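Hypothetical protein Atu0240 (Agrobacterium tumefaciens str. C58, PDB 2GAX) is of unknown function but belongs to the DUF2000 family of the PTH2 (peptidyl-tRNA hydrolase 2) clan. Local coordinates at residues Gln65-Leu76 with Pro107-Met115. Sequence-based numbering, arbitrary orientation.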
ATOM      1  N   GLN A  65      -4.291   2.409  14.681  1.00 35.45           N
ATOM      2  CA  GLN A  65      -5.526   2.703  13.949  1.00 35.78           C
ATOM      3  C   GLN A  65      -5.759   4.189  13.677  1.00 35.92           C
ATOM      4  O   GLN A  65      -5.949   4.593  12.524  1.00 35.94           O
ATOM      5  CB  GLN A  65      -6.736   2.104  14.671  1.00 35.63           C
ATOM      6  CG  GLN A  65      -8.035   2.197  13.893  1.00 35.25           C
ATOM      7  CD  GLN A  65      -7.967   1.502  12.548  1.00 34.87           C
ATOM      8  OE1 GLN A  65      -7.386   2.025  11.584  1.00 37.04           O
ATOM      9  NE2 GLN A  65      -8.594   0.340  12.457  1.00 32.79           N
ATOM     10  N   GLU A  66      -5.738   5.011  14.727  1.00 36.21           N
ATOM     11  CA  GLU A  66      -6.037   6.426  14.545  1.00 36.67           C
ATOM     12  C   GLU A  66      -4.937   7.161  13.816  1.00 36.63           C
ATOM     13  O   GLU A  66      -5.213   8.121  13.090  1.00 36.74           O
ATOM     14  CB  GLU A  66      -6.411   7.115  15.865  1.00 37.04           C
ATOM     15  CG  GLU A  66      -7.738   6.602  16.433  1.00 38.56           C
ATOM     16  CD  GLU A  66      -8.840   6.551  15.389  1.00 40.61           C
ATOM     17  OE1 GLU A  66      -9.129   7.592  14.760  1.00 41.57           O
ATOM     18  OE2 GLU A  66      -9.413   5.465  15.191  1.00 42.15           O
ATOM     19  N   ALA A  67      -3.698   6.698  13.969  1.00 36.29           N
ATOM     20  CA  ALA A  67      -2.604   7.267  13.188  1.00 36.27           C
ATOM     21  C   ALA A  67      -2.714   6.908  11.696  1.00 35.96           C
ATOM     22  O   ALA A  67      -2.360   7.721  10.828  1.00 36.47           O
ATOM     23  CB  ALA A  67      -1.258   6.857  13.744  1.00 36.10           C
ATOM     24  N   LEU A  68      -3.209   5.706  11.402  1.00 35.44           N
ATOM     25  CA  LEU A  68      -3.419   5.295  10.014  1.00 35.12           C
ATOM     26  C   LEU A  68      -4.576   6.072   9.381  1.00 34.59           C
ATOM     27  O   LEU A  68      -4.542   6.386   8.194  1.00 34.38           O
ATOM     28  CB  LEU A  68      -3.625   3.773   9.912  1.00 35.12           C
ATOM     29  CG  LEU A  68      -3.561   3.027   8.567  1.00 35.55           C
ATOM     30  CD1 LEU A  68      -2.345   3.412   7.724  1.00 36.90           C
ATOM     31  CD2 LEU A  68      -3.548   1.539   8.818  1.00 34.71           C
ATOM     32  N   ARG A  69      -5.579   6.410  10.181  1.00 34.72           N
ATOM     33  CA  ARG A  69      -6.669   7.267   9.727  1.00 34.90           C
ATOM     34  C   ARG A  69      -6.184   8.639   9.245  1.00 35.19           C
ATOM     35  O   ARG A  69      -6.570   9.072   8.160  1.00 34.99           O
ATOM     36  CB  ARG A  69      -7.734   7.445  10.816  1.00 34.87           C
ATOM     37  CG  ARG A  69      -8.947   8.239  10.325  1.00 35.41           C
ATOM     38  CD  ARG A  69      -9.974   8.466  11.410  1.00 35.07           C
ATOM     39  NE  ARG A  69     -10.160   7.277  12.237  1.00 36.81           N
ATOM     40  CZ  ARG A  69     -10.854   6.204  11.870  1.00 36.12           C
ATOM     41  NH1 ARG A  69     -11.443   6.154  10.674  1.00 34.93           N
ATOM     42  NH2 ARG A  69     -10.958   5.176  12.704  1.00 34.69           N
ATOM     43  N   LYS A  70      -5.340   9.315  10.033  1.00 35.14           N
ATOM     44  CA  LYS A  70      -4.852  10.639   9.629  1.00 35.88           C
ATOM     45  C   LYS A  70      -3.982  10.585   8.371  1.00 34.84           C
ATOM     46  O   LYS A  70      -4.085  11.458   7.513  1.00 34.63           O
ATOM     47  CB  LYS A  70      -4.153  11.392  10.777  1.00 35.96           C
ATOM     48  CG  LYS A  70      -3.195  10.554  11.593  1.00 39.10           C
ATOM     49  CD  LYS A  70      -2.257  11.420  12.470  1.00 38.72           C
ATOM     50  CE  LYS A  70      -1.049  10.594  12.980  1.00 41.48           C
ATOM     51  NZ  LYS A  70      -0.369   9.773  11.895  1.00 40.29           N
ATOM     52  N   ILE A  71      -3.150   9.549   8.265  1.00 34.07           N
ATOM     53  CA  ILE A  71      -2.346   9.285   7.063  1.00 33.71           C
ATOM     54  C   ILE A  71      -3.263   9.141   5.842  1.00 33.85           C
ATOM     55  O   ILE A  71      -3.045   9.776   4.805  1.00 33.55           O
ATOM     56  CB  ILE A  71      -1.433   8.040   7.256  1.00 34.15           C
ATOM     57  CG1 ILE A  71      -0.309   8.368   8.255  1.00 33.51           C
ATOM     58  CG2 ILE A  71      -0.841   7.592   5.919  1.00 33.57           C
ATOM     59  CD1 ILE A  71       0.493   7.167   8.772  1.00 33.76           C
ATOM     60  N   HIS A  72      -4.301   8.321   5.985  1.00 33.32           N
ATOM     61  CA  HIS A  72      -5.352   8.210   4.978  1.00 33.66           C
ATOM     62  C   HIS A  72      -5.926   9.603   4.624  1.00 33.56           C
ATOM     63  O   HIS A  72      -5.918  10.020   3.462  1.00 33.62           O
ATOM     64  CB  HIS A  72      -6.427   7.246   5.486  1.00 33.20           C
ATOM     65  CG  HIS A  72      -7.593   7.073   4.562  1.00 32.88           C
ATOM     66  ND1 HIS A  72      -8.805   6.582   4.997  1.00 32.50           N
ATOM     67  CD2 HIS A  72      -7.739   7.316   3.237  1.00 32.34           C
ATOM     68  CE1 HIS A  72      -9.648   6.532   3.982  1.00 31.37           C
ATOM     69  NE2 HIS A  72      -9.028   6.980   2.904  1.00 33.02           N
ATOM     70  N   GLN A  73      -6.388  10.327   5.643  1.00 33.80           N
ATOM     71  CA  GLN A  73      -6.887  11.704   5.487  1.00 34.15           C
ATOM     72  C   GLN A  73      -5.891  12.670   4.833  1.00 33.83           C
ATOM     73  O   GLN A  73      -6.267  13.453   3.968  1.00 33.76           O
ATOM     74  CB  GLN A  73      -7.371  12.236   6.850  1.00 34.45           C
ATOM     75  CG  GLN A  73      -8.618  11.497   7.354  1.00 35.77           C
ATOM     76  CD  GLN A  73      -8.951  11.779   8.808  1.00 36.70           C
ATOM     77  OE1 GLN A  73      -8.062  12.001   9.635  1.00 42.20           O
ATOM     78  NE2 GLN A  73     -10.234  11.767   9.130  1.00 40.21           N
ATOM     79  N   ARG A  74      -4.625  12.602   5.224  1.00 33.16           N
ATOM     80  CA  ARG A  74      -3.593  13.432   4.616  1.00 33.19           C
ATOM     81  C   ARG A  74      -3.426  13.131   3.127  1.00 32.79           C
ATOM     82  O   ARG A  74      -3.229  14.052   2.344  1.00 32.53           O
ATOM     83  CB  ARG A  74      -2.246  13.266   5.314  1.00 33.20           C
ATOM     84  CG  ARG A  74      -2.176  13.766   6.747  1.00 34.68           C
ATOM     85  CD  ARG A  74      -0.735  13.987   7.112  1.00 37.95           C
ATOM     86  NE  ARG A  74      -0.554  14.190   8.546  1.00 41.72           N
ATOM     87  CZ  ARG A  74      -0.054  13.282   9.378  1.00 42.70           C
ATOM     88  NH1 ARG A  74       0.334  12.095   8.931  1.00 42.07           N
ATOM     89  NH2 ARG A  74       0.074  13.577  10.665  1.00 44.95           N
ATOM     90  N   SER A  75      -3.501  11.852   2.737  1.00 31.97           N
ATOM     91  CA  SER A  75      -3.292  11.491   1.324  1.00 31.56           C
ATOM     92  C   SER A  75      -4.390  12.049   0.424  1.00 30.93           C
ATOM     93  O   SER A  75      -4.111  12.496  -0.678  1.00 31.30           O
ATOM     94  CB  SER A  75      -3.159   9.977   1.130  1.00 31.23           C
ATOM     95  OG  SER A  75      -4.382   9.317   1.407  1.00 32.30           O
ATOM     96  N   LEU A  76      -5.626  12.043   0.913  1.00 30.90           N
ATOM     97  CA  LEU A  76      -6.767  12.566   0.160  1.00 30.98           C
ATOM     98  C   LEU A  76      -6.641  14.080   0.038  1.00 31.92           C
ATOM     99  O   LEU A  76      -6.887  14.656  -1.028  1.00 31.44           O
ATOM    100  CB  LEU A  76      -8.087  12.184   0.856  1.00 30.90           C
ATOM    101  CG  LEU A  76      -8.501  10.705   0.775  1.00 30.46           C
ATOM    102  CD1 LEU A  76      -9.712  10.436   1.648  1.00 31.97           C
ATOM    103  CD2 LEU A  76      -8.810  10.323  -0.660  1.00 28.97           C
ATOM    104  N   PRO A 107     -13.588   7.926   5.178  1.00 34.06           N
ATOM    105  CA  PRO A 107     -12.339   8.059   5.949  1.00 34.93           C
ATOM    106  C   PRO A 107     -12.515   8.298   7.451  1.00 35.85           C
ATOM    107  O   PRO A 107     -11.670   7.861   8.240  1.00 35.52           O
ATOM    108  CB  PRO A 107     -11.639   9.249   5.290  1.00 35.35           C
ATOM    109  CG  PRO A 107     -12.167   9.254   3.906  1.00 34.41           C
ATOM    110  CD  PRO A 107     -13.608   8.846   4.027  1.00 34.21           C
ATOM    111  N   ASP A 108     -13.593   8.973   7.852  1.00 36.56           N
ATOM    112  CA  ASP A 108     -13.835   9.169   9.285  1.00 37.97           C
ATOM    113  C   ASP A 108     -14.360   7.916  10.022  1.00 37.68           C
ATOM    114  O   ASP A 108     -14.308   7.860  11.250  1.00 38.50           O
ATOM    115  CB  ASP A 108     -14.707  10.413   9.561  1.00 38.99           C
ATOM    116  CG  ASP A 108     -16.129  10.281   9.029  1.00 42.11           C
ATOM    117  OD1 ASP A 108     -16.313   9.968   7.831  1.00 45.34           O
ATOM    118  OD2 ASP A 108     -17.079  10.528   9.811  1.00 46.39           O
ATOM    119  N   THR A 109     -14.852   6.920   9.285  1.00 37.02           N
ATOM    120  CA  THR A 109     -15.432   5.721   9.913  1.00 36.43           C
ATOM    121  C   THR A 109     -14.746   4.398   9.566  1.00 36.09           C
ATOM    122  O   THR A 109     -15.014   3.375  10.218  1.00 35.71           O
ATOM    123  CB  THR A 109     -16.933   5.547   9.594  1.00 36.52           C
ATOM    124  OG1 THR A 109     -17.095   5.093   8.246  1.00 36.46           O
ATOM    125  CG2 THR A 109     -17.714   6.832   9.817  1.00 36.47           C
ATOM    126  N   ALA A 110     -13.879   4.399   8.553  1.00 34.66           N
ATOM    127  CA  ALA A 110     -13.239   3.154   8.117  1.00 34.04           C
ATOM    128  C   ALA A 110     -12.245   2.599   9.150  1.00 33.65           C
ATOM    129  O   ALA A 110     -11.661   3.353   9.944  1.00 34.48           O
ATOM    130  CB  ALA A 110     -12.569   3.326   6.752  1.00 33.33           C
ATOM    131  N   LYS A 111     -12.071   1.278   9.147  1.00 32.57           N
ATOM    132  CA  LYS A 111     -10.996   0.660   9.923  1.00 31.63           C
ATOM    133  C   LYS A 111      -9.920   0.233   8.932  1.00 30.39           C
ATOM    134  O   LYS A 111      -9.873  -0.912   8.518  1.00 29.65           O
ATOM    135  CB  LYS A 111     -11.500  -0.532  10.738  1.00 32.23           C
ATOM    136  CG  LYS A 111     -12.509  -0.166  11.806  1.00 34.70           C
ATOM    137  CD  LYS A 111     -13.279  -1.400  12.287  1.00 39.29           C
ATOM    138  CE  LYS A 111     -13.873  -1.170  13.672  1.00 41.14           C
ATOM    139  NZ  LYS A 111     -15.234  -1.781  13.802  1.00 43.83           N
ATOM    140  N   VAL A 112      -9.099   1.190   8.507  1.00 29.07           N
ATOM    141  CA  VAL A 112      -8.025   0.897   7.570  1.00 28.37           C
ATOM    142  C   VAL A 112      -7.006  -0.011   8.228  1.00 28.09           C
ATOM    143  O   VAL A 112      -6.566   0.244   9.355  1.00 27.25           O
ATOM    144  CB  VAL A 112      -7.320   2.157   7.054  1.00 28.41           C
ATOM    145  CG1 VAL A 112      -6.232   1.783   6.049  1.00 27.18           C
ATOM    146  CG2 VAL A 112      -8.330   3.085   6.385  1.00 29.75           C
ATOM    147  N   VAL A 113      -6.657  -1.082   7.522  1.00 27.77           N
ATOM    148  CA  VAL A 113      -5.597  -1.980   7.972  1.00 27.59           C
ATOM    149  C   VAL A 113      -4.312  -1.830   7.151  1.00 27.08           C
ATOM    150  O   VAL A 113      -3.249  -2.293   7.555  1.00 27.26           O
ATOM    151  CB  VAL A 113      -6.081  -3.443   8.058  1.00 27.43           C
ATOM    152  CG1 VAL A 113      -7.256  -3.538   9.046  1.00 28.07           C
ATOM    153  CG2 VAL A 113      -6.503  -3.979   6.678  1.00 26.93           C
ATOM    154  N   GLY A 114      -4.401  -1.159   6.008  1.00 27.33           N
ATOM    155  CA  GLY A 114      -3.209  -0.892   5.206  1.00 26.34           C
ATOM    156  C   GLY A 114      -3.479   0.129   4.128  1.00 26.75           C
ATOM    157  O   GLY A 114      -4.606   0.262   3.668  1.00 25.64           O
HETATM  158  N   MSE A 115      -2.428   0.844   3.744  1.00 27.50           N
HETATM  159  CA  MSE A 115      -2.460   1.789   2.635  1.00 30.52           C
HETATM  160  C   MSE A 115      -1.096   1.800   1.971  1.00 28.40           C
HETATM  161  O   MSE A 115      -0.070   1.618   2.634  1.00 28.18           O
HETATM  162  CB  MSE A 115      -2.796   3.196   3.121  1.00 29.78           C
HETATM  163  CG  MSE A 115      -2.993   4.218   2.003  1.00 33.57           C
HETATM  164 SE   MSE A 115      -3.351   6.032   2.716  1.00 42.83          SE
HETATM  165  CE  MSE A 115      -1.565   6.805   2.556  1.00 39.53           C
TER
HETATM  166  O   HOH W   1     -13.375   3.185  12.847  1.00 40.57           O
HETATM  167  O   HOH W   2      -9.657   5.831   7.568  1.00 31.70           O
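Arg69 ties helix 65-77 to the carbonyls of Pro107 and Ala110, a worked case of one guanidinium fastening a loop to a helix. Its NH1 donates to both: Pro107 O at 3.0 Å, in the guanidinium plane, and Ala110 O at 2.9 Å, on a lone pair in that carbonyl's plane. Asp108 O lies over one face. A bend at chi3 (-41°) turns the group to the loop while leaving NE and NH2 to grip Glu66 side-on, NE to OE1 at 2.7 Å; this salt bridge fixes the rotation of the guanidinium. Two waters extend the polar network, one joining Arg69 NH2 to Thr109 O, the other meeting the His72 ring edge at ND1 and donating to Pro107 O.

The Pro107 ring rests against both His72 and Leu76, with CB 3.6 Å from His72 CE1 and CG 3.5 Å from Leu76 CD1. Leu68 crosses Val112 at about a right angle, CD2 to CG1 3.9 Å. Selenomethionine Met115, extended until chi3, sets CE 3.5 Å from Ile71 CG2 and SE beside Ser75 OG, which itself bonds to His72 O. Leu84 of strand 83-86 packs on His72, Val112 and Met115, and Ile127 of helix 121-127 on Ile71, Ser75 and Met115.

The axes of segments 65-76 and 112-115 run 49° apart in direction and come within 8.5 Å, the helix-on-sheet layering of an alpha/beta fold, here beside the classic beta bulge of Val113 and Gly114 opposite Tyr85.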